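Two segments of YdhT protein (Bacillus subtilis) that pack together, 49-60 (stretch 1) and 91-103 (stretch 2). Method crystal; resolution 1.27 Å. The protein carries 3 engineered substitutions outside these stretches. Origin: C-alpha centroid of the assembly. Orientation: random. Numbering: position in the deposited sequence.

Stretch 1 49-60: YSHDTFSMAEAD
Stretch 2 91-103: IDVSCNGDLMSYW

The most unusual feature of this contact is a single buried serine hydroxyl that ties a loop to the approach of a helix. Ser50, with chi1 t (-167°), points toward stretch 2, and its OG donates to Asp92 OD2 at 2.7 Å while accepting from Cys95 N at 3.1 Å (N-H...O angle 145°). A serine suits this place because one small hydroxyl can donate to a carboxylate and accept from an amide at once. Here the CA atoms of Ser50 and Cys95 lie 5.4 Å apart, a close register for two segments that share no backbone-to-backbone hydrogen bond.

Asp92 organises the other half of this network. Its side chain is t (chi1 -176°, chi2 104°) on an extended backbone (phi/psi -135/137), and OD2 also accepts from Ser94 OG at 2.7 Å and from Ser94 N at 3.0 Å. One carboxylate oxygen thus gathers two hydroxyls and an amide. Ser94, chi1 p, sits in the type I turn from Val93 to Asn96, closed by Asn96 N to Val93 O at 3.0 Å. Water 1 extends the network, accepting from His51 N at 2.9 Å and donating to Ser94 OG at 3.0 Å. His51 itself has a left-handed backbone (38/58); its CB lies 3.5 Å from Asp92 OD2, but its t side chain leads away from stretch 2 at its end.

Stretch 1 then turns back on itself: Tyr49 O accepts from Thr53 N at 2.9 Å and from Phe54 N at 2.8 Å, while Tyr49 N donates to Thr53 OG1 at 2.9 Å. The turn brings Phe54 (-61/134) back to the contact. With chi1 t and chi2 84°, its ring lays one face against Cys95, whose CB is 3.7 Å from the ring centroid and 16° off the normal, a CH-pi contact. Cys95 is p, and it is bonded covalently to a group elsewhere in the structure. A flat aromatic can cover such a residue with a face and still touch others: Asp98 OD2 lies at the ring edge, 3.4 Å from Phe54 CE2, and Leu99 CD2 is 4.3 Å from Phe54 CZ.

Stretch 2 continues as a helix, with bonds such as Tyr102 N to Asp98 O at 2.9 Å. Asp98, Leu99 and Tyr102, three or four residues apart or adjacent, therefore all reach stretch 1. Met56 CA is 7.8 Å from Asp98 CA. Met56 folds its flexible chain m, m, m: its SD comes 3.8 Å from Asp98 CG, and its CE meets the edge of the Tyr102 ring, 3.7 Å from Tyr102 CD2. Ser55, chi1 p, caps the following helix, its OG accepting from Ala57 N at 3.1 Å. Early in that helix, buried Ala59 points its small methyl toward Tyr102, with Ala59 CB 4.1 Å from Tyr102 OH. Altogether the stretches bury 496 Å² between them, polar around Ser50 and largely apolar from Phe54 to Ala59.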

# COMPACT_ATOMS: atom_id res chain seq x y z
N TYR A 49 0.51 -9.51 9.19
CA TYR A 49 -0.95 -9.57 9.22
C TYR A 49 -1.44 -9.48 10.65
O TYR A 49 -0.95 -10.19 11.54
CB TYR A 49 -1.44 -10.90 8.59
CG TYR A 49 -1.14 -10.97 7.12
CD1 TYR A 49 -2.06 -10.48 6.19
CD2 TYR A 49 0.07 -11.50 6.65
CE1 TYR A 49 -1.79 -10.50 4.82
CE2 TYR A 49 0.35 -11.52 5.29
CZ TYR A 49 -0.59 -11.02 4.39
OH TYR A 49 -0.31 -11.05 3.05
N SER A 50 -2.42 -8.61 10.87
CA SER A 50 -2.89 -8.33 12.23
C SER A 50 -3.31 -9.61 12.97
O SER A 50 -3.96 -10.49 12.40
CB SER A 50 -4.04 -7.33 12.18
OG SER A 50 -4.31 -6.81 13.47
N HIS A 51 -2.92 -9.69 14.25
CA HIS A 51 -3.07 -10.88 15.11
C HIS A 51 -2.83 -12.19 14.37
O HIS A 51 -3.69 -13.07 14.31
CB HIS A 51 -4.41 -10.91 15.84
CG HIS A 51 -4.41 -11.87 16.99
ND1 HIS A 51 -5.06 -13.09 16.94
CD2 HIS A 51 -3.78 -11.82 18.19
CE1 HIS A 51 -4.86 -13.73 18.08
NE2 HIS A 51 -4.08 -12.99 18.85
N ASP A 52 -1.65 -12.31 13.81
CA ASP A 52 -1.28 -13.49 13.04
C ASP A 52 0.23 -13.45 12.94
O ASP A 52 0.93 -14.27 13.56
CB ASP A 52 -1.96 -13.50 11.66
CG ASP A 52 -1.44 -14.59 10.76
OD1 ASP A 52 -0.94 -15.63 11.26
OD2 ASP A 52 -1.51 -14.42 9.53
N THR A 53 0.75 -12.49 12.17
CA THR A 53 2.19 -12.32 12.05
C THR A 53 2.65 -10.89 12.32
O THR A 53 3.85 -10.64 12.44
CB THR A 53 2.71 -12.72 10.65
OG1 THR A 53 2.06 -11.91 9.66
CG2 THR A 53 2.47 -14.21 10.38
N PHE A 54 1.72 -9.94 12.42
CA PHE A 54 2.12 -8.55 12.67
C PHE A 54 2.85 -8.43 14.00
O PHE A 54 2.39 -8.95 15.02
CB PHE A 54 0.95 -7.58 12.68
CG PHE A 54 1.40 -6.17 12.90
CD1 PHE A 54 1.84 -5.40 11.83
CD2 PHE A 54 1.48 -5.63 14.19
CE1 PHE A 54 2.31 -4.11 12.04
CE2 PHE A 54 1.94 -4.33 14.40
CZ PHE A 54 2.35 -3.58 13.32
N SER A 55 3.97 -7.72 13.99
CA SER A 55 4.65 -7.38 15.22
C SER A 55 5.67 -6.31 14.90
O SER A 55 5.82 -5.91 13.75
CB SER A 55 5.36 -8.61 15.79
OG SER A 55 6.45 -8.95 14.97
N MET A 56 6.39 -5.86 15.92
CA MET A 56 7.47 -4.90 15.70
C MET A 56 8.78 -5.58 15.35
O MET A 56 9.78 -4.90 15.15
CB MET A 56 7.62 -4.00 16.93
CG MET A 56 6.36 -3.17 17.22
SD MET A 56 5.64 -2.28 15.78
CE MET A 56 7.03 -1.25 15.36
N ALA A 57 8.77 -6.91 15.25
CA ALA A 57 10.00 -7.67 15.00
C ALA A 57 10.71 -7.25 13.71
O ALA A 57 11.92 -7.10 13.68
CB ALA A 57 9.74 -9.18 14.99
N GLU A 58 9.94 -7.05 12.64
CA GLU A 58 10.52 -6.63 11.37
C GLU A 58 11.24 -5.27 11.49
O GLU A 58 12.38 -5.15 11.07
CB GLU A 58 9.46 -6.63 10.26
CG GLU A 58 9.96 -6.16 8.89
CD GLU A 58 11.05 -7.05 8.28
OE1 GLU A 58 11.21 -8.22 8.72
OE2 GLU A 58 11.73 -6.60 7.34
N ALA A 59 10.59 -4.28 12.09
CA ALA A 59 11.24 -2.98 12.33
C ALA A 59 12.48 -3.14 13.20
O ALA A 59 13.51 -2.54 12.92
CB ALA A 59 10.27 -2.01 12.97
N ASP A 60 12.38 -3.96 14.24
CA ASP A 60 13.48 -4.13 15.18
C ASP A 60 14.69 -4.83 14.55
O ASP A 60 15.83 -4.46 14.83
CB ASP A 60 13.00 -4.84 16.46
CG ASP A 60 12.03 -3.98 17.28
OD1 ASP A 60 12.02 -2.74 17.12
OD2 ASP A 60 11.29 -4.55 18.12
N ILE A 91 -11.09 -10.15 9.25
CA ILE A 91 -10.53 -8.84 9.55
C ILE A 91 -10.14 -8.74 11.02
O ILE A 91 -10.95 -9.06 11.89
CB ILE A 91 -11.57 -7.73 9.23
CG1 ILE A 91 -12.10 -7.82 7.79
CG2 ILE A 91 -11.03 -6.34 9.57
CD1 ILE A 91 -11.06 -7.57 6.73
N ASP A 92 -8.92 -8.29 11.28
CA ASP A 92 -8.46 -8.00 12.65
C ASP A 92 -7.72 -6.67 12.61
O ASP A 92 -6.94 -6.43 11.70
CB ASP A 92 -7.53 -9.13 13.14
CG ASP A 92 -7.09 -8.94 14.59
OD1 ASP A 92 -7.62 -9.65 15.47
OD2 ASP A 92 -6.19 -8.11 14.86
N VAL A 93 -7.97 -5.81 13.60
CA VAL A 93 -7.41 -4.46 13.59
C VAL A 93 -6.51 -4.17 14.79
O VAL A 93 -6.15 -3.02 15.05
CB VAL A 93 -8.51 -3.37 13.44
CG1 VAL A 93 -9.37 -3.64 12.23
CG2 VAL A 93 -9.38 -3.28 14.71
N SER A 94 -6.11 -5.22 15.50
CA SER A 94 -5.31 -5.06 16.72
C SER A 94 -3.92 -4.45 16.51
O SER A 94 -3.30 -4.01 17.47
CB SER A 94 -5.20 -6.39 17.48
OG SER A 94 -4.47 -7.35 16.76
N CYS A 95 -3.43 -4.43 15.27
CA CYS A 95 -2.16 -3.78 14.95
C CYS A 95 -2.24 -2.25 15.09
O CYS A 95 -1.22 -1.58 15.07
CB CYS A 95 -1.69 -4.15 13.55
SG CYS A 95 -2.82 -3.58 12.20
N ASN A 96 -3.45 -1.71 15.22
CA ASN A 96 -3.66 -0.26 15.28
C ASN A 96 -2.79 0.46 16.29
O ASN A 96 -2.22 1.50 15.98
CB ASN A 96 -5.11 0.07 15.58
CG ASN A 96 -5.98 0.09 14.35
OD1 ASN A 96 -5.50 -0.00 13.22
ND2 ASN A 96 -7.28 0.26 14.56
N GLY A 97 -2.69 -0.06 17.51
CA GLY A 97 -1.89 0.60 18.55
C GLY A 97 -0.47 0.86 18.07
O GLY A 97 0.06 1.97 18.22
N ASP A 98 0.16 -0.16 17.49
CA ASP A 98 1.52 -0.05 16.97
C ASP A 98 1.62 0.93 15.81
O ASP A 98 2.62 1.63 15.67
CB ASP A 98 2.05 -1.42 16.58
CG ASP A 98 2.47 -2.25 17.79
OD1 ASP A 98 2.79 -1.67 18.85
OD2 ASP A 98 2.47 -3.49 17.68
N LEU A 99 0.58 0.98 14.98
CA LEU A 99 0.59 1.94 13.87
C LEU A 99 0.52 3.38 14.37
O LEU A 99 1.22 4.26 13.87
CB LEU A 99 -0.56 1.65 12.92
CG LEU A 99 -0.60 0.28 12.22
CD1 LEU A 99 -1.79 0.20 11.29
CD2 LEU A 99 0.69 -0.03 11.46
N MET A 100 -0.35 3.62 15.35
CA MET A 100 -0.45 4.95 15.96
C MET A 100 0.85 5.35 16.63
O MET A 100 1.32 6.48 16.48
CB MET A 100 -1.61 4.98 16.96
CG MET A 100 -2.98 4.70 16.33
SD MET A 100 -4.41 4.71 17.45
CE MET A 100 -3.51 4.77 19.01
N SER A 101 1.47 4.41 17.33
CA SER A 101 2.74 4.67 17.99
C SER A 101 3.83 4.95 16.98
O SER A 101 4.72 5.77 17.22
CB SER A 101 3.14 3.48 18.86
OG SER A 101 2.20 3.27 19.90
N TYR A 102 3.76 4.28 15.82
CA TYR A 102 4.77 4.49 14.79
C TYR A 102 4.73 5.93 14.29
O TYR A 102 5.78 6.56 14.13
CB TYR A 102 4.61 3.50 13.62
CG TYR A 102 5.95 3.06 13.06
CD1 TYR A 102 6.48 3.64 11.91
CD2 TYR A 102 6.69 2.08 13.70
CE1 TYR A 102 7.71 3.25 11.42
CE2 TYR A 102 7.93 1.67 13.21
CZ TYR A 102 8.43 2.26 12.07
OH TYR A 102 9.66 1.85 11.62
N TRP A 103 3.52 6.45 14.07
CA TRP A 103 3.33 7.86 13.71
C TRP A 103 3.85 8.79 14.80
O TRP A 103 4.60 9.75 14.52
CB TRP A 103 1.87 8.15 13.42
CG TRP A 103 1.57 9.62 13.31
CD1 TRP A 103 0.95 10.40 14.25
CD2 TRP A 103 1.93 10.49 12.24
NE1 TRP A 103 0.89 11.70 13.82
CE2 TRP A 103 1.48 11.78 12.58
CE3 TRP A 103 2.57 10.30 11.01
CZ2 TRP A 103 1.66 12.88 11.76
CZ3 TRP A 103 2.75 11.40 10.18
CH2 TRP A 103 2.29 12.67 10.56
O HOH W 1 -1.72 -7.35 15.48